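Local coordinates for protein UDP-4-amino-4,6-dideoxy-N-acetyl-beta-L-altrosamine transaminase (Helicobacter pylori, PDB 2FNU) that catalyses the pyridoxal-phosphate-dependent transamination of a UDP-linked 4-keto sugar, the second step in making pseudaminic acid for flagellin modification, at residues Ser83-Ala86 with Thr87-Leu91; His315-Ile319 with Tyr320-Leu324. All coordinates share one frame; numbering follows the deposited sequence.

Contact 1 (Ser83-Ala86 with Thr87-Leu91); sequences SFVA and TANML. With PMP (4'-deoxy-4'-aminopyridoxal-5'-phosphate), chain E; UD1 (uridine-diphosphate-N-acetylglucosamine), chain F.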
loop_
_atom_site.group_PDB
_atom_site.type_symbol
_atom_site.label_atom_id
_atom_site.label_comp_id
_atom_site.label_asym_id
_atom_site.label_seq_id
_atom_site.Cartn_x
_atom_site.Cartn_y
_atom_site.Cartn_z
ATOM N N SER B 83 17.917 5.911 11.207
ATOM C CA SER B 83 16.482 5.705 11.021
ATOM C C SER B 83 16.304 4.429 10.265
ATOM O O SER B 83 17.291 3.855 9.771
ATOM C CB SER B 83 15.835 6.835 10.218
ATOM O OG SER B 83 14.424 6.663 10.284
ATOM N N PHE B 84 15.060 3.970 10.166
ATOM C CA PHE B 84 14.802 2.864 9.246
ATOM C C PHE B 84 15.033 3.333 7.811
ATOM O O PHE B 84 14.818 4.498 7.503
ATOM C CB PHE B 84 13.384 2.322 9.408
ATOM C CG PHE B 84 13.130 1.079 8.605
ATOM C CD1 PHE B 84 13.852 -0.076 8.861
ATOM C CD2 PHE B 84 12.232 1.093 7.550
ATOM C CE1 PHE B 84 13.651 -1.233 8.094
ATOM C CE2 PHE B 84 12.014 -0.060 6.774
ATOM C CZ PHE B 84 12.734 -1.215 7.047
ATOM N N VAL B 85 15.470 2.428 6.935
ATOM C CA VAL B 85 15.884 2.848 5.597
ATOM C C VAL B 85 14.787 3.586 4.813
ATOM O O VAL B 85 15.084 4.438 3.952
ATOM C CB VAL B 85 16.454 1.646 4.796
ATOM C CG1 VAL B 85 15.321 0.688 4.360
ATOM C CG2 VAL B 85 17.270 2.111 3.598
ATOM N N ALA B 86 13.525 3.285 5.106
ATOM C CA ALA B 86 12.416 3.915 4.377
ATOM C C ALA B 86 12.482 5.437 4.384
ATOM O O ALA B 86 12.074 6.072 3.417
ATOM C CB ALA B 86 11.066 3.461 4.948
ATOM N N THR B 87 12.959 6.030 5.487
ATOM C CA THR B 87 12.983 7.489 5.593
ATOM C C THR B 87 13.790 8.086 4.449
ATOM O O THR B 87 13.425 9.125 3.878
ATOM C CB THR B 87 13.593 7.907 6.936
ATOM O OG1 THR B 87 12.915 7.230 8.006
ATOM C CG2 THR B 87 13.439 9.422 7.148
ATOM N N ALA B 88 14.881 7.403 4.098
ATOM C CA ALA B 88 15.758 7.858 3.017
ATOM C C ALA B 88 15.391 7.258 1.656
ATOM O O ALA B 88 15.512 7.952 0.643
ATOM C CB ALA B 88 17.222 7.571 3.342
ATOM N N ASN B 89 14.952 5.993 1.614
ATOM C CA ASN B 89 14.573 5.404 0.319
ATOM C C ASN B 89 13.504 6.253 -0.354
ATOM O O ASN B 89 13.496 6.404 -1.578
ATOM C CB ASN B 89 13.990 3.989 0.462
ATOM C CG ASN B 89 15.046 2.880 0.605
ATOM O OD1 ASN B 89 14.685 1.707 0.857
ATOM N ND2 ASN B 89 16.308 3.210 0.445
ATOM N N MET B 90 12.569 6.795 0.429
ATOM C CA MET B 90 11.483 7.568 -0.200
ATOM C C MET B 90 11.954 8.936 -0.664
ATOM O O MET B 90 11.349 9.506 -1.567
ATOM C CB MET B 90 10.250 7.655 0.704
ATOM C CG MET B 90 9.579 6.305 0.968
ATOM S SD MET B 90 9.066 5.473 -0.577
ATOM C CE MET B 90 10.442 4.331 -0.827
ATOM N N LEU B 91 13.066 9.419 -0.105
ATOM C CA LEU B 91 13.724 10.607 -0.657
ATOM C C LEU B 91 14.251 10.316 -2.050
ATOM O O LEU B 91 14.019 11.086 -2.995
ATOM C CB LEU B 91 14.842 11.102 0.278
ATOM C CG LEU B 91 14.377 11.688 1.619
ATOM C CD1 LEU B 91 15.564 11.955 2.559
ATOM C CD2 LEU B 91 13.553 12.989 1.454
HETATM N N1 PMP E . 10.207 5.373 9.486
HETATM C C2 PMP E . 10.633 4.786 10.649
HETATM C C2A PMP E . 11.421 5.619 11.633
HETATM C C3 PMP E . 10.318 3.442 10.894
HETATM O O3 PMP E . 10.703 2.845 12.061
HETATM C C4 PMP E . 9.589 2.689 9.943
HETATM C C4A PMP E . 9.310 1.215 10.141
HETATM N N4A PMP E . 10.372 0.540 10.855
HETATM C C5 PMP E . 9.115 3.334 8.796
HETATM C C6 PMP E . 9.389 4.689 8.623
HETATM C C5A PMP E . 8.289 2.605 7.751
HETATM O O4P PMP E . 6.988 2.453 8.287
HETATM P P PMP E . 6.014 1.301 7.710
HETATM O O1P PMP E . 6.531 -0.001 8.274
HETATM O O2P PMP E . 4.666 1.620 8.284
HETATM O O3P PMP E . 6.016 1.355 6.207
HETATM C "C1'" UD1 F . 11.557 -2.711 10.380
HETATM C "C2'" UD1 F . 12.168 -1.760 11.424
HETATM C "C3'" UD1 F . 11.109 -1.087 12.293
HETATM C "C4'" UD1 F . 9.977 -0.518 11.427
HETATM C "C5'" UD1 F . 9.430 -1.497 10.370
HETATM C "C6'" UD1 F . 8.473 -2.529 10.973
HETATM C "C7'" UD1 F . 14.441 -2.509 12.026
HETATM C "C8'" UD1 F . 15.286 -3.440 12.853
HETATM N "N2'" UD1 F . 13.123 -2.493 12.256
HETATM O "O1'" UD1 F . 11.091 -3.907 11.008
HETATM O "O3'" UD1 F . 11.704 -0.006 13.049
HETATM O "O5'" UD1 F . 10.490 -2.113 9.619
HETATM O "O7'" UD1 F . 14.952 -1.800 11.192
HETATM N N1 UD1 F . 6.466 -8.905 15.001
HETATM C C2 UD1 F . 5.252 -9.265 15.620
HETATM N N3 UD1 F . 4.103 -9.199 14.929
HETATM C C4 UD1 F . 4.073 -8.805 13.647
HETATM C C5 UD1 F . 5.239 -8.435 12.977
HETATM C C6 UD1 F . 6.453 -8.487 13.650
HETATM O O2 UD1 F . 5.254 -9.643 16.818
HETATM O O4 UD1 F . 2.981 -8.763 13.050
HETATM C C1B UD1 F . 7.716 -9.001 15.782
HETATM C C2B UD1 F . 8.255 -10.415 15.613
HETATM O "O2'" UD1 F . 8.728 -10.891 16.876
HETATM C C3B UD1 F . 9.400 -10.264 14.636
HETATM C C4B UD1 F . 9.886 -8.856 14.910
HETATM O O4B UD1 F . 8.728 -8.109 15.298
HETATM O O3B UD1 F . 10.446 -11.223 14.836
HETATM C C5B UD1 F . 10.500 -8.257 13.661
HETATM O O5B UD1 F . 10.931 -6.941 13.977
HETATM P PA UD1 F . 12.016 -6.225 13.020
HETATM O O1A UD1 F . 12.160 -4.780 13.472
HETATM O O2A UD1 F . 13.244 -7.117 12.953
HETATM O O3A UD1 F . 11.167 -6.325 11.645
HETATM P PB UD1 F . 11.398 -5.361 10.367
HETATM O O1B UD1 F . 12.858 -5.411 9.940
HETATM O O2B UD1 F . 10.288 -5.668 9.373
#

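Contact 2 (His315-Ile319 with Tyr320-Leu324); sequences HYKPI and YQYQL. With UD1 (uridine-diphosphate-N-acetylglucosamine), chain F.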
loop_
_atom_site.group_PDB
_atom_site.type_symbol
_atom_site.label_atom_id
_atom_site.label_comp_id
_atom_site.label_asym_id
_atom_site.label_seq_id
_atom_site.Cartn_x
_atom_site.Cartn_y
_atom_site.Cartn_z
ATOM N N HIS B 315 18.641 -0.896 16.435
ATOM C CA HIS B 315 18.098 0.205 15.621
ATOM C C HIS B 315 19.093 1.377 15.675
ATOM O O HIS B 315 19.213 2.002 16.721
ATOM C CB HIS B 315 16.745 0.636 16.226
ATOM C CG HIS B 315 15.732 -0.468 16.290
ATOM N ND1 HIS B 315 15.551 -1.263 17.408
ATOM C CD2 HIS B 315 14.827 -0.893 15.379
ATOM C CE1 HIS B 315 14.592 -2.138 17.170
ATOM N NE2 HIS B 315 14.128 -1.930 15.950
ATOM N N TYR B 316 19.827 1.710 14.604
ATOM C CA TYR B 316 19.753 1.165 13.251
ATOM C C TYR B 316 21.149 1.197 12.641
ATOM O O TYR B 316 21.983 2.033 13.016
ATOM C CB TYR B 316 18.897 2.072 12.353
ATOM C CG TYR B 316 17.435 2.118 12.682
ATOM C CD1 TYR B 316 16.912 3.162 13.445
ATOM C CD2 TYR B 316 16.566 1.121 12.225
ATOM C CE1 TYR B 316 15.550 3.215 13.738
ATOM C CE2 TYR B 316 15.189 1.157 12.520
ATOM C CZ TYR B 316 14.708 2.203 13.289
ATOM O OH TYR B 316 13.366 2.241 13.575
ATOM N N LYS B 317 21.390 0.339 11.658
ATOM C CA LYS B 317 22.563 0.487 10.789
ATOM C C LYS B 317 22.532 1.871 10.130
ATOM O O LYS B 317 21.513 2.263 9.584
ATOM C CB LYS B 317 22.549 -0.614 9.728
ATOM C CG LYS B 317 23.646 -0.582 8.681
ATOM C CD LYS B 317 23.571 -1.908 7.910
ATOM C CE LYS B 317 24.564 -2.025 6.786
ATOM N NZ LYS B 317 24.491 -3.431 6.251
ATOM N N PRO B 318 23.637 2.630 10.209
ATOM C CA PRO B 318 23.643 3.926 9.526
ATOM C C PRO B 318 23.267 3.753 8.062
ATOM O O PRO B 318 23.842 2.913 7.377
ATOM C CB PRO B 318 25.095 4.398 9.692
ATOM C CG PRO B 318 25.511 3.775 11.053
ATOM C CD PRO B 318 24.882 2.398 10.974
ATOM N N ILE B 319 22.305 4.539 7.582
ATOM C CA ILE B 319 21.737 4.316 6.251
ATOM C C ILE B 319 22.779 4.385 5.135
ATOM O O ILE B 319 22.710 3.637 4.150
ATOM C CB ILE B 319 20.554 5.286 5.985
ATOM C CG1 ILE B 319 19.367 4.939 6.900
ATOM C CG2 ILE B 319 20.134 5.277 4.526
ATOM C CD1 ILE B 319 18.294 6.037 6.961
ATOM N N TYR B 320 23.758 5.265 5.307
ATOM C CA TYR B 320 24.789 5.451 4.253
ATOM C C TYR B 320 25.697 4.214 4.106
ATOM O O TYR B 320 26.480 4.151 3.162
ATOM C CB TYR B 320 25.621 6.717 4.518
ATOM C CG TYR B 320 26.312 6.711 5.876
ATOM C CD1 TYR B 320 25.858 7.533 6.916
ATOM C CD2 TYR B 320 27.394 5.867 6.129
ATOM C CE1 TYR B 320 26.478 7.516 8.170
ATOM C CE2 TYR B 320 28.018 5.838 7.396
ATOM C CZ TYR B 320 27.552 6.679 8.405
ATOM O OH TYR B 320 28.141 6.659 9.650
ATOM N N GLN B 321 25.610 3.265 5.043
ATOM C CA GLN B 321 26.369 2.009 4.959
ATOM C C GLN B 321 25.782 1.013 3.953
ATOM O O GLN B 321 26.477 0.064 3.544
ATOM C CB GLN B 321 26.443 1.304 6.328
ATOM C CG GLN B 321 27.356 1.913 7.390
ATOM C CD GLN B 321 27.623 0.938 8.575
ATOM O OE1 GLN B 321 27.339 -0.275 8.496
ATOM N NE2 GLN B 321 28.190 1.467 9.663
ATOM N N TYR B 322 24.499 1.174 3.612
ATOM C CA TYR B 322 23.869 0.232 2.686
ATOM C C TYR B 322 24.485 0.355 1.297
ATOM O O TYR B 322 24.851 1.452 0.869
ATOM C CB TYR B 322 22.366 0.485 2.610
ATOM C CG TYR B 322 21.589 -0.004 3.812
ATOM C CD1 TYR B 322 21.602 -1.357 4.188
ATOM C CD2 TYR B 322 20.795 0.882 4.556
ATOM C CE1 TYR B 322 20.865 -1.815 5.280
ATOM C CE2 TYR B 322 20.057 0.440 5.661
ATOM C CZ TYR B 322 20.084 -0.916 6.002
ATOM O OH TYR B 322 19.382 -1.425 7.074
ATOM N N GLN B 323 24.562 -0.786 0.597
ATOM C CA GLN B 323 25.144 -0.866 -0.753
ATOM C C GLN B 323 24.612 0.194 -1.716
ATOM O O GLN B 323 25.378 0.837 -2.449
ATOM C CB GLN B 323 24.917 -2.268 -1.340
ATOM C CG GLN B 323 25.537 -2.445 -2.737
ATOM C CD GLN B 323 25.375 -3.853 -3.333
ATOM O OE1 GLN B 323 25.698 -4.086 -4.512
ATOM N NE2 GLN B 323 24.877 -4.790 -2.532
ATOM N N LEU B 324 23.298 0.393 -1.710
ATOM C CA LEU B 324 22.703 1.388 -2.580
ATOM C C LEU B 324 23.326 2.756 -2.341
ATOM O O LEU B 324 23.640 3.466 -3.290
ATOM C CB LEU B 324 21.191 1.455 -2.371
ATOM C CG LEU B 324 20.424 2.552 -3.121
ATOM C CD1 LEU B 324 20.531 2.401 -4.643
ATOM C CD2 LEU B 324 18.983 2.537 -2.673
HETATM C "C1'" UD1 F . 11.557 -2.711 10.380
HETATM C "C2'" UD1 F . 12.168 -1.760 11.424
HETATM C "C3'" UD1 F . 11.109 -1.087 12.293
HETATM C "C4'" UD1 F . 9.977 -0.518 11.427
HETATM C "C5'" UD1 F . 9.430 -1.497 10.370
HETATM C "C6'" UD1 F . 8.473 -2.529 10.973
HETATM C "C7'" UD1 F . 14.441 -2.509 12.026
HETATM C "C8'" UD1 F . 15.286 -3.440 12.853
HETATM N "N2'" UD1 F . 13.123 -2.493 12.256
HETATM O "O1'" UD1 F . 11.091 -3.907 11.008
HETATM O "O3'" UD1 F . 11.704 -0.006 13.049
HETATM O "O5'" UD1 F . 10.490 -2.113 9.619
HETATM O "O7'" UD1 F . 14.952 -1.800 11.192
HETATM N N1 UD1 F . 6.466 -8.905 15.001
HETATM C C2 UD1 F . 5.252 -9.265 15.620
HETATM N N3 UD1 F . 4.103 -9.199 14.929
HETATM C C4 UD1 F . 4.073 -8.805 13.647
HETATM C C5 UD1 F . 5.239 -8.435 12.977
HETATM C C6 UD1 F . 6.453 -8.487 13.650
HETATM O O2 UD1 F . 5.254 -9.643 16.818
HETATM O O4 UD1 F . 2.981 -8.763 13.050
HETATM C C1B UD1 F . 7.716 -9.001 15.782
HETATM C C2B UD1 F . 8.255 -10.415 15.613
HETATM O "O2'" UD1 F . 8.728 -10.891 16.876
HETATM C C3B UD1 F . 9.400 -10.264 14.636
HETATM C C4B UD1 F . 9.886 -8.856 14.910
HETATM O O4B UD1 F . 8.728 -8.109 15.298
HETATM O O3B UD1 F . 10.446 -11.223 14.836
HETATM C C5B UD1 F . 10.500 -8.257 13.661
HETATM O O5B UD1 F . 10.931 -6.941 13.977
HETATM P PA UD1 F . 12.016 -6.225 13.020
HETATM O O1A UD1 F . 12.160 -4.780 13.472
HETATM O O2A UD1 F . 13.244 -7.117 12.953
HETATM O O3A UD1 F . 11.167 -6.325 11.645
HETATM P PB UD1 F . 11.398 -5.361 10.367
HETATM O O1B UD1 F . 12.858 -5.411 9.940
HETATM O O2B UD1 F . 10.288 -5.668 9.373
HETATM O O HOH W 1 26.030 -2.730 3.945
#

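Contact 1 (Ser83-Ala86 with Thr87-Leu91)
Ser83 OG donates to Thr87 OG1 (2.8 Å) where the loop after strand 76-79 winds into helix 86-93, in the fold-type I aminotransferase architecture of the DegT/DnrJ/EryC1 family. With Ser83 OG opposite the main-chain nitrogen (chi1 -170°), it also reaches the cofactor methyl PMP C2A at 3.5 Å. Thr87 OG1 stands 3.6 Å from PMP N1 and is hydrogen-bonded to Asp154, so this pair lines the pyridine-nitrogen side of the cofactor.

Phe84 can be followed outward. Its CB lies 3.6 Å from PMP C3, and CG the same distance from PMP N4A, the nitrogen linking the cofactor to sugar carbon UD1 C4'. CD2 stays near N4A, whereas CD1 comes within 3.1 Å of UD1 O7', the acetamido oxygen. CE1 reaches UD1 C1'; CE2 and the tip, CZ, meet the sugar ring oxygen O5', which sits above one face of the phenyl, offset toward the rim. Val85 CG1 stands above the rim of the opposite face, and His210 of the second subunit meets the ring edge-to-face.

The turn into the helix opens with Thr87 N to Phe84 O (3.1 Å); Val85 O receives Ala88 N and Asn89 N, the latter at 2.8 Å and nearly straight (170°).

Contact 2 (His315-Ile319 with Tyr320-Leu324)
Two successive turns of the 3-10 type, Gln321 N to Pro318 O (2.9 Å) and Tyr322 N to Ile319 O (3.1 Å), with N-H...O angles of 157° and 162°, carry the chain toward helix 323-328. Tyr322 ends the passage at the N-cap position of that helix.

On the side chains, Pro318 CB lies over one face of the Tyr320 ring, 3.9 Å from its centroid and not far off the normal, which meets the criteria for a CH-pi contact. The tyrosine reaches back over the proline because its CG is wedged between the main-chain nitrogen and carbonyl (chi1 58°). Gln321 runs alongside Pro318, pointing the same way, with NE2 3.7 Å from the proline CD. The ends of both Tyr320 and Gln321 are hydrogen-bonded to Glu338 OE2.

Lys317, fully extended, passes obliquely across Tyr322, its CD 3.8 Å from CE1. A water accepts from Lys317 NZ at 2.9 Å and donates to Gln321 O, spanning the turn. The same ammonium nitrogen forms a salt bridge with Glu219 and a hydrogen bond with Gly220 O, both of the second subunit.

At the upstream end, a cis peptide bond precedes Tyr316, and His315 CB sits over the centre of the Tyr316 ring. Tyr316 OH donates to UD1 O3' at 2.8 Å, in the ring plane, and is also hydrogen-bonded to PMP O3.

The polar chemistry is therefore divided: the tyrosine hydroxyl bridges the sugar hydroxyl O3' and the cofactor oxygen O3 on the joined adduct, whereas the lysine charge, probably offset by Glu219 of the second subunit, ties the turn to the dimer interface.

Overall arrangement
The centres of contacts 1 and 2 are 10 Å apart, and the two meet directly: Ser83 O is 3.4 Å from Tyr316 CG and 3.7 Å from Ile319 CD1. Val85, just ahead of helix 86-93, packs on Tyr322, and Ala88 within the helix packs on Ile319, so the helix start lies against the turn at 318-322. Both reach the external aldimine site. The acetamido oxygen UD1 O7' that touches Phe84 in contact 1 also lies 3.3 Å from Tyr316 CE2 of contact 2, at the edge of the tyrosine ring. The side chain of Phe84 is about 7 Å from that of Lys183, which carries the cofactor in the resting enzyme but not here.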